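Local coordinates for peroxisomal fatty acid beta-oxidation multifunctional protein MFP2 (Arabidopsis thaliana, PDB 2WTB) that hydrates long-chain enoyl-CoA esters and oxidises 3-hydroxyacyl-CoA with NAD+ in peroxisomal fatty acid beta-oxidation during seed germination, at residues L140-T151 against M245-D253; D281-V289 against P666-W674. All coordinates share one frame; numbering follows the deposited sequence.

Interaction 1: residues L140-T151 against M245-D253; sequences LQLGVIPGFGGT and MKHPLMCLD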
ATOM      1  N   LEU A 140       8.971   7.312   7.401  1.00 71.40           N
ATOM      2  CA  LEU A 140       9.089   5.959   7.939  1.00 72.70           C
ATOM      3  C   LEU A 140       8.430   4.886   7.071  1.00 72.14           C
ATOM      4  O   LEU A 140       8.830   3.723   7.109  1.00 80.36           O
ATOM      5  CB  LEU A 140       8.562   5.884   9.375  1.00 69.70           C
ATOM      6  CG  LEU A 140       9.601   6.071  10.482  1.00 62.03           C
ATOM      7  CD1 LEU A 140      10.189   7.474  10.455  1.00 65.39           C
ATOM      8  CD2 LEU A 140       8.989   5.771  11.839  1.00 63.81           C
ATOM      9  N   GLN A 141       7.423   5.271   6.292  1.00 63.24           N
ATOM     10  CA  GLN A 141       6.738   4.310   5.430  1.00 69.74           C
ATOM     11  C   GLN A 141       7.653   3.786   4.329  1.00 67.74           C
ATOM     12  O   GLN A 141       7.437   2.696   3.800  1.00 70.89           O
ATOM     13  CB  GLN A 141       5.466   4.910   4.830  1.00 72.07           C
ATOM     14  CG  GLN A 141       4.264   4.848   5.759  1.00 87.41           C
ATOM     15  CD  GLN A 141       2.986   5.348   5.108  1.00 95.33           C
ATOM     16  OE1 GLN A 141       3.022   6.090   4.126  1.00 87.80           O
ATOM     17  NE2 GLN A 141       1.848   4.945   5.661  1.00 96.84           N
ATOM     18  N   LEU A 142       8.677   4.562   3.991  1.00 81.25           N
ATOM     19  CA  LEU A 142       9.635   4.153   2.971  1.00 88.95           C
ATOM     20  C   LEU A 142      10.860   3.506   3.606  1.00 83.68           C
ATOM     21  O   LEU A 142      11.806   3.127   2.915  1.00 79.72           O
ATOM     22  CB  LEU A 142      10.054   5.346   2.110  1.00 85.10           C
ATOM     23  CG  LEU A 142       8.931   6.089   1.386  1.00 82.09           C
ATOM     24  CD1 LEU A 142       9.495   7.166   0.473  1.00 80.90           C
ATOM     25  CD2 LEU A 142       8.070   5.113   0.603  1.00 67.28           C
ATOM     26  N   GLY A 143      10.835   3.380   4.928  1.00 84.62           N
ATOM     27  CA  GLY A 143      11.946   2.793   5.652  1.00 89.09           C
ATOM     28  C   GLY A 143      13.075   3.784   5.845  1.00 79.73           C
ATOM     29  O   GLY A 143      14.202   3.406   6.163  1.00 80.46           O
ATOM     30  N   VAL A 144      12.772   5.060   5.649  1.00 72.21           N
ATOM     31  CA  VAL A 144      13.757   6.114   5.838  1.00 73.09           C
ATOM     32  C   VAL A 144      13.328   7.001   7.011  1.00 68.60           C
ATOM     33  O   VAL A 144      12.292   6.755   7.629  1.00 73.67           O
ATOM     34  CB  VAL A 144      13.939   6.940   4.546  1.00 81.55           C
ATOM     35  CG1 VAL A 144      12.735   7.840   4.313  1.00 83.41           C
ATOM     36  CG2 VAL A 144      15.227   7.751   4.598  1.00 93.61           C
ATOM     37  N   ILE A 145      14.127   8.016   7.326  1.00 65.13           N
ATOM     38  CA  ILE A 145      13.808   8.925   8.425  1.00 65.46           C
ATOM     39  C   ILE A 145      13.861  10.380   7.974  1.00 71.72           C
ATOM     40  O   ILE A 145      14.476  10.696   6.953  1.00 78.84           O
ATOM     41  CB  ILE A 145      14.791   8.765   9.598  1.00 70.04           C
ATOM     42  CG1 ILE A 145      16.060   9.580   9.335  1.00 68.19           C
ATOM     43  CG2 ILE A 145      15.110   7.294   9.842  1.00 72.47           C
ATOM     44  CD1 ILE A 145      16.935   9.757  10.550  1.00 66.73           C
ATOM     45  N   PRO A 146      13.208  11.274   8.733  1.00 71.19           N
ATOM     46  CA  PRO A 146      13.320  12.716   8.487  1.00 74.02           C
ATOM     47  C   PRO A 146      14.781  13.147   8.554  1.00 69.67           C
ATOM     48  O   PRO A 146      15.451  12.859   9.544  1.00 74.87           O
ATOM     49  CB  PRO A 146      12.534  13.328   9.649  1.00 64.33           C
ATOM     50  CG  PRO A 146      11.551  12.278  10.030  1.00 48.45           C
ATOM     51  CD  PRO A 146      12.259  10.970   9.818  1.00 57.08           C
ATOM     52  N   GLY A 147      15.266  13.824   7.520  1.00 56.90           N
ATOM     53  CA  GLY A 147      16.677  14.151   7.434  1.00 53.20           C
ATOM     54  C   GLY A 147      16.978  15.629   7.298  1.00 61.20           C
ATOM     55  O   GLY A 147      18.093  16.009   6.942  1.00 71.41           O
ATOM     56  N   PHE A 148      15.990  16.469   7.583  1.00 65.32           N
ATOM     57  CA  PHE A 148      16.185  17.912   7.494  1.00 72.60           C
ATOM     58  C   PHE A 148      15.937  18.615   8.827  1.00 72.14           C
ATOM     59  O   PHE A 148      15.820  19.839   8.880  1.00 78.81           O
ATOM     60  CB  PHE A 148      15.302  18.514   6.399  1.00 73.24           C
ATOM     61  CG  PHE A 148      15.684  18.092   5.007  1.00 72.89           C
ATOM     62  CD1 PHE A 148      14.745  17.539   4.154  1.00 85.56           C
ATOM     63  CD2 PHE A 148      16.982  18.248   4.552  1.00 70.09           C
ATOM     64  CE1 PHE A 148      15.091  17.152   2.871  1.00 85.08           C
ATOM     65  CE2 PHE A 148      17.335  17.862   3.272  1.00 71.85           C
ATOM     66  CZ  PHE A 148      16.388  17.315   2.432  1.00 78.99           C
ATOM     67  N   GLY A 149      15.858  17.837   9.901  1.00 61.58           N
ATOM     68  CA  GLY A 149      15.698  18.398  11.229  1.00 57.10           C
ATOM     69  C   GLY A 149      14.357  18.084  11.863  1.00 55.32           C
ATOM     70  O   GLY A 149      14.051  18.568  12.956  1.00 48.59           O
ATOM     71  N   GLY A 150      13.560  17.269  11.180  1.00 53.09           N
ATOM     72  CA  GLY A 150      12.244  16.894  11.667  1.00 41.93           C
ATOM     73  C   GLY A 150      12.268  16.125  12.974  1.00 55.40           C
ATOM     74  O   GLY A 150      11.379  16.284  13.810  1.00 55.27           O
ATOM     75  N   THR A 151      13.284  15.285  13.154  1.00 51.52           N
ATOM     76  CA  THR A 151      13.443  14.550  14.404  1.00 64.99           C
ATOM     77  C   THR A 151      13.668  15.497  15.581  1.00 67.68           C
ATOM     78  O   THR A 151      13.574  15.089  16.737  1.00 73.45           O
ATOM     79  CB  THR A 151      14.615  13.551  14.336  1.00 69.14           C
ATOM     80  OG1 THR A 151      15.770  14.199  13.791  1.00 72.43           O
ATOM     81  CG2 THR A 151      14.250  12.358  13.464  1.00 66.20           C
ATOM     82  N   MET A 245      11.765  -4.572  11.386  1.00 94.67           N
ATOM     83  CA  MET A 245      12.424  -3.376  10.867  1.00 90.76           C
ATOM     84  C   MET A 245      13.161  -2.601  11.956  1.00 96.83           C
ATOM     85  O   MET A 245      12.730  -2.566  13.108  1.00106.92           O
ATOM     86  CB  MET A 245      11.409  -2.476  10.158  1.00 87.78           C
ATOM     87  CG  MET A 245      10.778  -3.117   8.933  1.00 80.89           C
ATOM     88  SD  MET A 245       9.397  -2.177   8.259  1.00103.41           S
ATOM     89  CE  MET A 245       8.142  -2.446   9.507  1.00 69.19           C
ATOM     90  N   LYS A 246      14.274  -1.979  11.578  1.00 86.27           N
ATOM     91  CA  LYS A 246      15.132  -1.292  12.536  1.00 77.59           C
ATOM     92  C   LYS A 246      15.017   0.228  12.461  1.00 85.22           C
ATOM     93  O   LYS A 246      15.204   0.921  13.463  1.00 82.56           O
ATOM     94  CB  LYS A 246      16.590  -1.706  12.330  1.00 83.76           C
ATOM     95  CG  LYS A 246      16.875  -3.163  12.653  1.00 94.86           C
ATOM     96  CD  LYS A 246      18.338  -3.503  12.415  1.00104.45           C
ATOM     97  CE  LYS A 246      18.601  -4.988  12.618  1.00115.61           C
ATOM     98  NZ  LYS A 246      20.021  -5.344  12.343  1.00120.36           N
ATOM     99  N   HIS A 247      14.708   0.742  11.275  1.00 87.05           N
ATOM    100  CA  HIS A 247      14.705   2.188  11.053  1.00 88.45           C
ATOM    101  C   HIS A 247      13.890   3.002  12.069  1.00 79.06           C
ATOM    102  O   HIS A 247      14.303   4.098  12.442  1.00 75.20           O
ATOM    103  CB  HIS A 247      14.311   2.535   9.608  1.00 84.08           C
ATOM    104  CG  HIS A 247      13.018   1.925   9.163  1.00 84.46           C
ATOM    105  ND1 HIS A 247      11.850   2.648   9.070  1.00 79.01           N
ATOM    106  CD2 HIS A 247      12.714   0.662   8.783  1.00 84.08           C
ATOM    107  CE1 HIS A 247      10.877   1.854   8.654  1.00 80.58           C
ATOM    108  NE2 HIS A 247      11.376   0.646   8.473  1.00 86.55           N
ATOM    109  N   PRO A 248      12.736   2.480  12.520  1.00 77.21           N
ATOM    110  CA  PRO A 248      11.983   3.234  13.529  1.00 71.75           C
ATOM    111  C   PRO A 248      12.795   3.461  14.802  1.00 77.53           C
ATOM    112  O   PRO A 248      12.828   4.577  15.321  1.00 82.05           O
ATOM    113  CB  PRO A 248      10.783   2.329  13.818  1.00 72.96           C
ATOM    114  CG  PRO A 248      10.616   1.521  12.581  1.00 68.03           C
ATOM    115  CD  PRO A 248      12.006   1.278  12.077  1.00 76.82           C
ATOM    116  N   LEU A 249      13.444   2.412  15.296  1.00 87.05           N
ATOM    117  CA  LEU A 249      14.269   2.528  16.492  1.00 84.51           C
ATOM    118  C   LEU A 249      15.450   3.451  16.231  1.00 86.19           C
ATOM    119  O   LEU A 249      15.852   4.223  17.102  1.00 82.13           O
ATOM    120  CB  LEU A 249      14.769   1.154  16.935  1.00 82.05           C
ATOM    121  CG  LEU A 249      13.697   0.077  17.094  1.00 94.50           C
ATOM    122  CD1 LEU A 249      14.341  -1.272  17.360  1.00104.44           C
ATOM    123  CD2 LEU A 249      12.718   0.447  18.201  1.00 93.38           C
ATOM    124  N   MET A 250      16.005   3.364  15.026  1.00 72.81           N
ATOM    125  CA  MET A 250      17.109   4.227  14.630  1.00 75.74           C
ATOM    126  C   MET A 250      16.659   5.682  14.598  1.00 78.28           C
ATOM    127  O   MET A 250      17.452   6.594  14.832  1.00 83.77           O
ATOM    128  CB  MET A 250      17.648   3.817  13.260  1.00 77.50           C
ATOM    129  CG  MET A 250      18.219   2.409  13.206  1.00 80.73           C
ATOM    130  SD  MET A 250      18.792   1.958  11.554  1.00 84.37           S
ATOM    131  CE  MET A 250      19.488   0.336  11.869  1.00195.63           C
ATOM    132  N   CYS A 251      15.379   5.890  14.309  1.00 68.17           N
ATOM    133  CA  CYS A 251      14.810   7.231  14.266  1.00 65.72           C
ATOM    134  C   CYS A 251      14.559   7.746  15.677  1.00 83.30           C
ATOM    135  O   CYS A 251      14.715   8.936  15.952  1.00 63.96           O
ATOM    136  CB  CYS A 251      13.507   7.239  13.464  1.00 63.96           C
ATOM    137  SG  CYS A 251      12.645   8.830  13.460  1.00 66.51           S
ATOM    138  N   LEU A 252      14.163   6.842  16.569  1.00 66.32           N
ATOM    139  CA  LEU A 252      13.929   7.202  17.960  1.00 81.21           C
ATOM    140  C   LEU A 252      15.236   7.606  18.631  1.00 75.88           C
ATOM    141  O   LEU A 252      15.250   8.458  19.520  1.00 76.65           O
ATOM    142  CB  LEU A 252      13.276   6.045  18.715  1.00 67.27           C
ATOM    143  CG  LEU A 252      11.830   5.737  18.323  1.00 74.21           C
ATOM    144  CD1 LEU A 252      11.383   4.406  18.908  1.00 77.10           C
ATOM    145  CD2 LEU A 252      10.905   6.863  18.760  1.00 63.65           C
ATOM    146  N   ASP A 253      16.331   6.992  18.197  1.00 71.48           N
ATOM    147  CA  ASP A 253      17.655   7.354  18.683  1.00 75.05           C
ATOM    148  C   ASP A 253      17.932   8.835  18.451  1.00 77.18           C
ATOM    149  O   ASP A 253      18.277   9.564  19.380  1.00 68.25           O
ATOM    150  CB  ASP A 253      18.732   6.516  17.991  1.00 89.86           C
ATOM    151  CG  ASP A 253      18.774   5.091  18.496  1.00 96.87           C
ATOM    152  OD1 ASP A 253      18.217   4.829  19.582  1.00 93.43           O
ATOM    153  OD2 ASP A 253      19.369   4.234  17.807  1.00101.56           O
TER

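Interaction 2: residues D281-V289 against P666-W674; sequences DTTKGLIHV and PYRGGIMFW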
ATOM      1  N   ASP A 281      18.481  -3.428   4.060  1.00 97.13           N
ATOM      2  CA  ASP A 281      17.884  -4.293   3.046  1.00 99.15           C
ATOM      3  C   ASP A 281      16.359  -4.233   3.065  1.00 96.07           C
ATOM      4  O   ASP A 281      15.704  -4.564   2.078  1.00100.15           O
ATOM      5  CB  ASP A 281      18.354  -5.739   3.219  1.00 98.40           C
ATOM      6  CG  ASP A 281      19.722  -5.984   2.611  1.00107.13           C
ATOM      7  OD1 ASP A 281      20.287  -5.039   2.021  1.00106.91           O
ATOM      8  OD2 ASP A 281      20.231  -7.120   2.720  1.00115.56           O
ATOM      9  N   THR A 282      15.798  -3.809   4.192  1.00 84.88           N
ATOM     10  CA  THR A 282      14.350  -3.715   4.327  1.00 82.71           C
ATOM     11  C   THR A 282      13.815  -2.384   3.808  1.00 92.38           C
ATOM     12  O   THR A 282      12.636  -2.268   3.471  1.00 92.64           O
ATOM     13  CB  THR A 282      13.917  -3.889   5.784  1.00 75.34           C
ATOM     14  OG1 THR A 282      14.659  -2.987   6.612  1.00 75.57           O
ATOM     15  CG2 THR A 282      14.175  -5.311   6.236  1.00 78.12           C
ATOM     16  N   THR A 283      14.678  -1.377   3.751  1.00 95.13           N
ATOM     17  CA  THR A 283      14.273  -0.076   3.238  1.00 95.82           C
ATOM     18  C   THR A 283      14.350  -0.078   1.717  1.00 88.85           C
ATOM     19  O   THR A 283      13.575   0.603   1.047  1.00 81.45           O
ATOM     20  CB  THR A 283      15.132   1.062   3.821  1.00 93.98           C
ATOM     21  OG1 THR A 283      16.412   1.083   3.179  1.00111.07           O
ATOM     22  CG2 THR A 283      15.318   0.865   5.315  1.00 81.58           C
ATOM     23  N   LYS A 284      15.289  -0.850   1.176  1.00 84.57           N
ATOM     24  CA  LYS A 284      15.356  -1.067  -0.261  1.00 82.06           C
ATOM     25  C   LYS A 284      14.109  -1.823  -0.686  1.00 79.25           C
ATOM     26  O   LYS A 284      13.569  -1.603  -1.773  1.00 72.98           O
ATOM     27  CB  LYS A 284      16.600  -1.872  -0.633  1.00 71.89           C
ATOM     28  CG  LYS A 284      17.913  -1.161  -0.367  1.00 79.32           C
ATOM     29  CD  LYS A 284      19.090  -2.093  -0.614  1.00 86.84           C
ATOM     30  CE  LYS A 284      20.412  -1.430  -0.263  1.00 95.25           C
ATOM     31  NZ  LYS A 284      21.563  -2.360  -0.439  1.00 95.04           N
ATOM     32  N   GLY A 285      13.659  -2.717   0.188  1.00 69.53           N
ATOM     33  CA  GLY A 285      12.440  -3.465  -0.042  1.00 90.19           C
ATOM     34  C   GLY A 285      11.227  -2.559  -0.006  1.00 82.02           C
ATOM     35  O   GLY A 285      10.342  -2.662  -0.856  1.00 75.04           O
ATOM     36  N   LEU A 286      11.191  -1.662   0.976  1.00 65.78           N
ATOM     37  CA  LEU A 286      10.085  -0.721   1.121  1.00 70.81           C
ATOM     38  C   LEU A 286      10.060   0.303  -0.009  1.00 75.08           C
ATOM     39  O   LEU A 286       8.993   0.725  -0.453  1.00 59.83           O
ATOM     40  CB  LEU A 286      10.153  -0.007   2.473  1.00 63.63           C
ATOM     41  CG  LEU A 286       9.772  -0.837   3.698  1.00 78.26           C
ATOM     42  CD1 LEU A 286       9.990  -0.038   4.968  1.00 75.62           C
ATOM     43  CD2 LEU A 286       8.330  -1.302   3.596  1.00 81.31           C
ATOM     44  N   ILE A 287      11.242   0.705  -0.465  1.00 62.34           N
ATOM     45  CA  ILE A 287      11.354   1.640  -1.574  1.00 60.92           C
ATOM     46  C   ILE A 287      10.884   0.991  -2.874  1.00 68.77           C
ATOM     47  O   ILE A 287      10.191   1.615  -3.675  1.00 70.63           O
ATOM     48  CB  ILE A 287      12.800   2.150  -1.735  1.00 65.42           C
ATOM     49  CG1 ILE A 287      13.130   3.170  -0.645  1.00 66.45           C
ATOM     50  CG2 ILE A 287      12.998   2.783  -3.103  1.00 63.55           C
ATOM     51  CD1 ILE A 287      14.583   3.603  -0.633  1.00 68.50           C
ATOM     52  N   HIS A 288      11.258  -0.269  -3.071  1.00 73.19           N
ATOM     53  CA  HIS A 288      10.852  -1.015  -4.256  1.00 77.85           C
ATOM     54  C   HIS A 288       9.336  -1.201  -4.292  1.00 76.33           C
ATOM     55  O   HIS A 288       8.718  -1.137  -5.355  1.00 58.28           O
ATOM     56  CB  HIS A 288      11.554  -2.373  -4.297  1.00 80.48           C
ATOM     57  CG  HIS A 288      11.113  -3.252  -5.427  1.00 79.58           C
ATOM     58  ND1 HIS A 288      10.091  -4.166  -5.301  1.00 76.19           N
ATOM     59  CD2 HIS A 288      11.562  -3.357  -6.700  1.00 78.15           C
ATOM     60  CE1 HIS A 288       9.926  -4.798  -6.452  1.00 66.17           C
ATOM     61  NE2 HIS A 288      10.806  -4.327  -7.315  1.00 65.76           N
ATOM     62  N   VAL A 289       8.747  -1.433  -3.123  1.00 67.10           N
ATOM     63  CA  VAL A 289       7.304  -1.609  -3.011  1.00 61.38           C
ATOM     64  C   VAL A 289       6.584  -0.307  -3.338  1.00 67.51           C
ATOM     65  O   VAL A 289       5.482  -0.314  -3.885  1.00 80.40           O
ATOM     66  CB  VAL A 289       6.902  -2.076  -1.595  1.00 74.36           C
ATOM     67  CG1 VAL A 289       5.388  -2.094  -1.445  1.00 58.41           C
ATOM     68  CG2 VAL A 289       7.489  -3.449  -1.301  1.00 62.12           C
ATOM     69  N   PRO A 666       6.104  -6.380   3.303  1.00 74.13           N
ATOM     70  CA  PRO A 666       6.493  -5.274   2.421  1.00 77.92           C
ATOM     71  C   PRO A 666       7.993  -4.995   2.480  1.00 74.82           C
ATOM     72  O   PRO A 666       8.610  -4.749   1.445  1.00 71.64           O
ATOM     73  CB  PRO A 666       5.716  -4.083   2.991  1.00 84.80           C
ATOM     74  CG  PRO A 666       4.560  -4.689   3.706  1.00 81.84           C
ATOM     75  CD  PRO A 666       5.070  -5.977   4.271  1.00 76.48           C
ATOM     76  N   TYR A 667       8.565  -5.035   3.678  1.00 77.35           N
ATOM     77  CA  TYR A 667       9.989  -4.766   3.860  1.00 82.99           C
ATOM     78  C   TYR A 667      10.871  -5.816   3.185  1.00 81.52           C
ATOM     79  O   TYR A 667      12.085  -5.646   3.090  1.00 88.54           O
ATOM     80  CB  TYR A 667      10.335  -4.648   5.349  1.00 81.49           C
ATOM     81  CG  TYR A 667       9.647  -5.669   6.222  1.00 82.87           C
ATOM     82  CD1 TYR A 667       8.440  -5.377   6.845  1.00 80.77           C
ATOM     83  CD2 TYR A 667      10.197  -6.929   6.421  1.00 88.23           C
ATOM     84  CE1 TYR A 667       7.803  -6.308   7.642  1.00 84.86           C
ATOM     85  CE2 TYR A 667       9.567  -7.867   7.216  1.00 87.21           C
ATOM     86  CZ  TYR A 667       8.371  -7.553   7.823  1.00 84.15           C
ATOM     87  OH  TYR A 667       7.741  -8.483   8.615  1.00 71.76           O
ATOM     88  N   ARG A 668      10.257  -6.897   2.715  1.00 79.59           N
ATOM     89  CA  ARG A 668      10.987  -7.911   1.961  1.00 75.18           C
ATOM     90  C   ARG A 668      10.802  -7.729   0.455  1.00 82.63           C
ATOM     91  O   ARG A 668      11.246  -8.560  -0.338  1.00 88.10           O
ATOM     92  CB  ARG A 668      10.577  -9.318   2.395  1.00 65.80           C
ATOM     93  CG  ARG A 668      10.818  -9.590   3.873  1.00 68.41           C
ATOM     94  CD  ARG A 668      10.846 -11.076   4.174  1.00 69.24           C
ATOM     95  NE  ARG A 668      10.657 -11.346   5.595  1.00 67.99           N
ATOM     96  CZ  ARG A 668      11.624 -11.274   6.505  1.00 77.21           C
ATOM     97  NH1 ARG A 668      12.853 -10.934   6.145  1.00 83.51           N
ATOM     98  NH2 ARG A 668      11.361 -11.539   7.776  1.00 72.23           N
ATOM     99  N   GLY A 669      10.138  -6.640   0.074  1.00 83.76           N
ATOM    100  CA  GLY A 669      10.029  -6.248  -1.322  1.00 81.09           C
ATOM    101  C   GLY A 669       8.938  -6.930  -2.130  1.00 74.24           C
ATOM    102  O   GLY A 669       8.399  -6.345  -3.069  1.00 67.68           O
ATOM    103  N   GLY A 670       8.613  -8.167  -1.769  1.00 63.81           N
ATOM    104  CA  GLY A 670       7.636  -8.941  -2.510  1.00 64.62           C
ATOM    105  C   GLY A 670       8.178 -10.315  -2.843  1.00 64.94           C
ATOM    106  O   GLY A 670       9.384 -10.540  -2.777  1.00 58.79           O
ATOM    107  N   ILE A 671       7.293 -11.234  -3.212  1.00 71.69           N
ATOM    108  CA  ILE A 671       7.676 -12.624  -3.436  1.00 66.20           C
ATOM    109  C   ILE A 671       8.834 -12.755  -4.430  1.00 61.24           C
ATOM    110  O   ILE A 671       9.696 -13.617  -4.273  1.00 64.49           O
ATOM    111  CB  ILE A 671       6.476 -13.471  -3.913  1.00 77.05           C
ATOM    112  CG1 ILE A 671       6.421 -14.806  -3.168  1.00 90.87           C
ATOM    113  CG2 ILE A 671       6.531 -13.686  -5.416  1.00 84.95           C
ATOM    114  CD1 ILE A 671       7.453 -15.803  -3.626  1.00 96.20           C
ATOM    115  N   MET A 672       8.860 -11.894  -5.444  1.00 63.63           N
ATOM    116  CA  MET A 672       9.900 -11.963  -6.466  1.00 68.62           C
ATOM    117  C   MET A 672      11.143 -11.178  -6.060  1.00 71.17           C
ATOM    118  O   MET A 672      12.265 -11.655  -6.225  1.00 73.23           O
ATOM    119  CB  MET A 672       9.375 -11.473  -7.818  1.00 72.39           C
ATOM    120  CG  MET A 672       8.276 -12.341  -8.413  1.00 74.02           C
ATOM    121  SD  MET A 672       8.858 -13.948  -8.995  1.00 68.21           S
ATOM    122  CE  MET A 672       9.894 -13.453 -10.369  1.00 71.47           C
ATOM    123  N   PHE A 673      10.941  -9.978  -5.529  1.00 55.22           N
ATOM    124  CA  PHE A 673      12.052  -9.175  -5.024  1.00 61.15           C
ATOM    125  C   PHE A 673      12.815  -9.938  -3.942  1.00 72.91           C
ATOM    126  O   PHE A 673      14.039  -9.840  -3.844  1.00 81.99           O
ATOM    127  CB  PHE A 673      11.545  -7.842  -4.472  1.00 57.52           C
ATOM    128  CG  PHE A 673      12.633  -6.946  -3.950  1.00 66.90           C
ATOM    129  CD1 PHE A 673      13.154  -5.935  -4.739  1.00 65.93           C
ATOM    130  CD2 PHE A 673      13.132  -7.110  -2.666  1.00 70.25           C
ATOM    131  CE1 PHE A 673      14.153  -5.105  -4.259  1.00 70.54           C
ATOM    132  CE2 PHE A 673      14.133  -6.284  -2.184  1.00 72.62           C
ATOM    133  CZ  PHE A 673      14.642  -5.281  -2.979  1.00 64.74           C
ATOM    134  N   TRP A 674      12.080 -10.698  -3.135  1.00 72.96           N
ATOM    135  CA  TRP A 674      12.668 -11.485  -2.057  1.00 67.75           C
ATOM    136  C   TRP A 674      13.440 -12.669  -2.623  1.00 71.24           C
ATOM    137  O   TRP A 674      14.532 -12.988  -2.159  1.00 63.87           O
ATOM    138  CB  TRP A 674      11.575 -11.965  -1.097  1.00 62.73           C
ATOM    139  CG  TRP A 674      12.061 -12.874  -0.007  1.00 73.76           C
ATOM    140  CD1 TRP A 674      12.809 -12.524   1.079  1.00 71.81           C
ATOM    141  CD2 TRP A 674      11.816 -14.283   0.114  1.00 68.05           C
ATOM    142  NE1 TRP A 674      13.053 -13.626   1.860  1.00 66.18           N
ATOM    143  CE2 TRP A 674      12.454 -14.718   1.292  1.00 64.52           C
ATOM    144  CE3 TRP A 674      11.125 -15.218  -0.663  1.00 66.88           C
ATOM    145  CZ2 TRP A 674      12.420 -16.047   1.714  1.00 68.84           C
ATOM    146  CZ3 TRP A 674      11.092 -16.538  -0.243  1.00 76.00           C
ATOM    147  CH2 TRP A 674      11.737 -16.940   0.935  1.00 74.89           C
TER

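Interaction 1: residues L140-T151 against M245-D253
The imidazole of His247 lies flat against the backbone of Gly143, whose CA sits over the ring centre, 3.4 Å from the centroid and 15° off the normal, a CH-pi contact. CD of Pro248 covers the opposite face, sandwiching the ring, whose CE1 comes within 3.2 Å of Leu140 O. One turn on, Cys251 spans both ends of segment 140-151: its SG, carried anti to the backbone N (chi1 175°), reaches Thr151 CG2 at 3.9 Å and Leu140 CD1 at 4.1 Å, while its CB takes the CG2 branch of Ile145 at 4.0 Å. Leu140 also lays CD2 alongside the ring of Pro248. In the next layer a weak hydrogen bond from His247 NE2 to Met245 SD (3.5 Å) may help to hold the ring's rotation, helix 263-277 touches Ile145 and His247, and helix 160-169 touches Leu140 and Cys251. Beyond Pro146, Phe148 N in the loop and Gly150 N at the helix start both donate to OE2 of Glu119, a predicted catalytic residue of the crotonase-type domain; Glu139, the other, immediately precedes Leu140. No hydrogen bond joins the two segments, implying that helix 247-260 holds this loop beside the predicted active site through van der Waals fit and ring-face contact.

Interaction 2: residues D281-V289 against P666-W674
Pro666 opens the contact by setting CB against Leu286 CD2 at 3.9 Å, while its carbonyl O faces the CG2 methyl of Val289. Tyr667 follows, its CB beside Thr282 CB at 3.7 Å with the two side chains pointing the same way; CG lies between the backbone N and the carbonyl carbon (chi1 41°), and the ring leads away from helix 281-294. Its carbonyl O receives a CA-H...O contact from Thr282 CA, 3.2 Å long with 149° at the hydrogen. At Gly669 the CA atoms come closest, 3.9 Å from Gly669 CA to Gly285 CA; a CB on Gly285 would collide with Tyr667 O. Gly669 O lies near the plane of the His288 ring, 3.5 Å from ND1 but not hydrogen-bonded. Gly670 occupies the N-cap position of helix 671-678, where Asp655 OD1 accepts the amides of Met672 and Phe673. Phe673 directs CD1 over the centre of one His288 face, 3.4 Å from His288 CG, the planes inclined by 38°. With an alanine at His288, Phe673 CD1 would lose that ring face and the phenyl group would probably be freer to turn. This is glycine-mediated close packing of helix 281-294, probably the linker helix known from related multifunctional enzymes, on a 3-10 turn and helix N-terminus of the C-terminal helical region.

How the interactions relate
Interaction 1 closes before interaction 2 opens along the chain, and their centres lie about 17 Å apart. The first lies in the N-terminal part of the chain, between a loop of the hydratase family region and helix 247-260; the second reaches across 376 residues, past the Rossmann-type NAD-binding region, to bring helix 281-294 onto the turn leading into helix 671-678. The two meet directly: Gly143 CA packs on Leu286 CD1 at 3.5 Å, and Met245 SD touches Tyr667 CD1 at 3.6 Å. Helix 263-277 runs in sequence between helices 247-260 and 281-294, one from each contact. Together the contacts form a continuous packing path from the predicted hydratase active-site region to the C-terminal helices of this single-chain multifunctional enzyme.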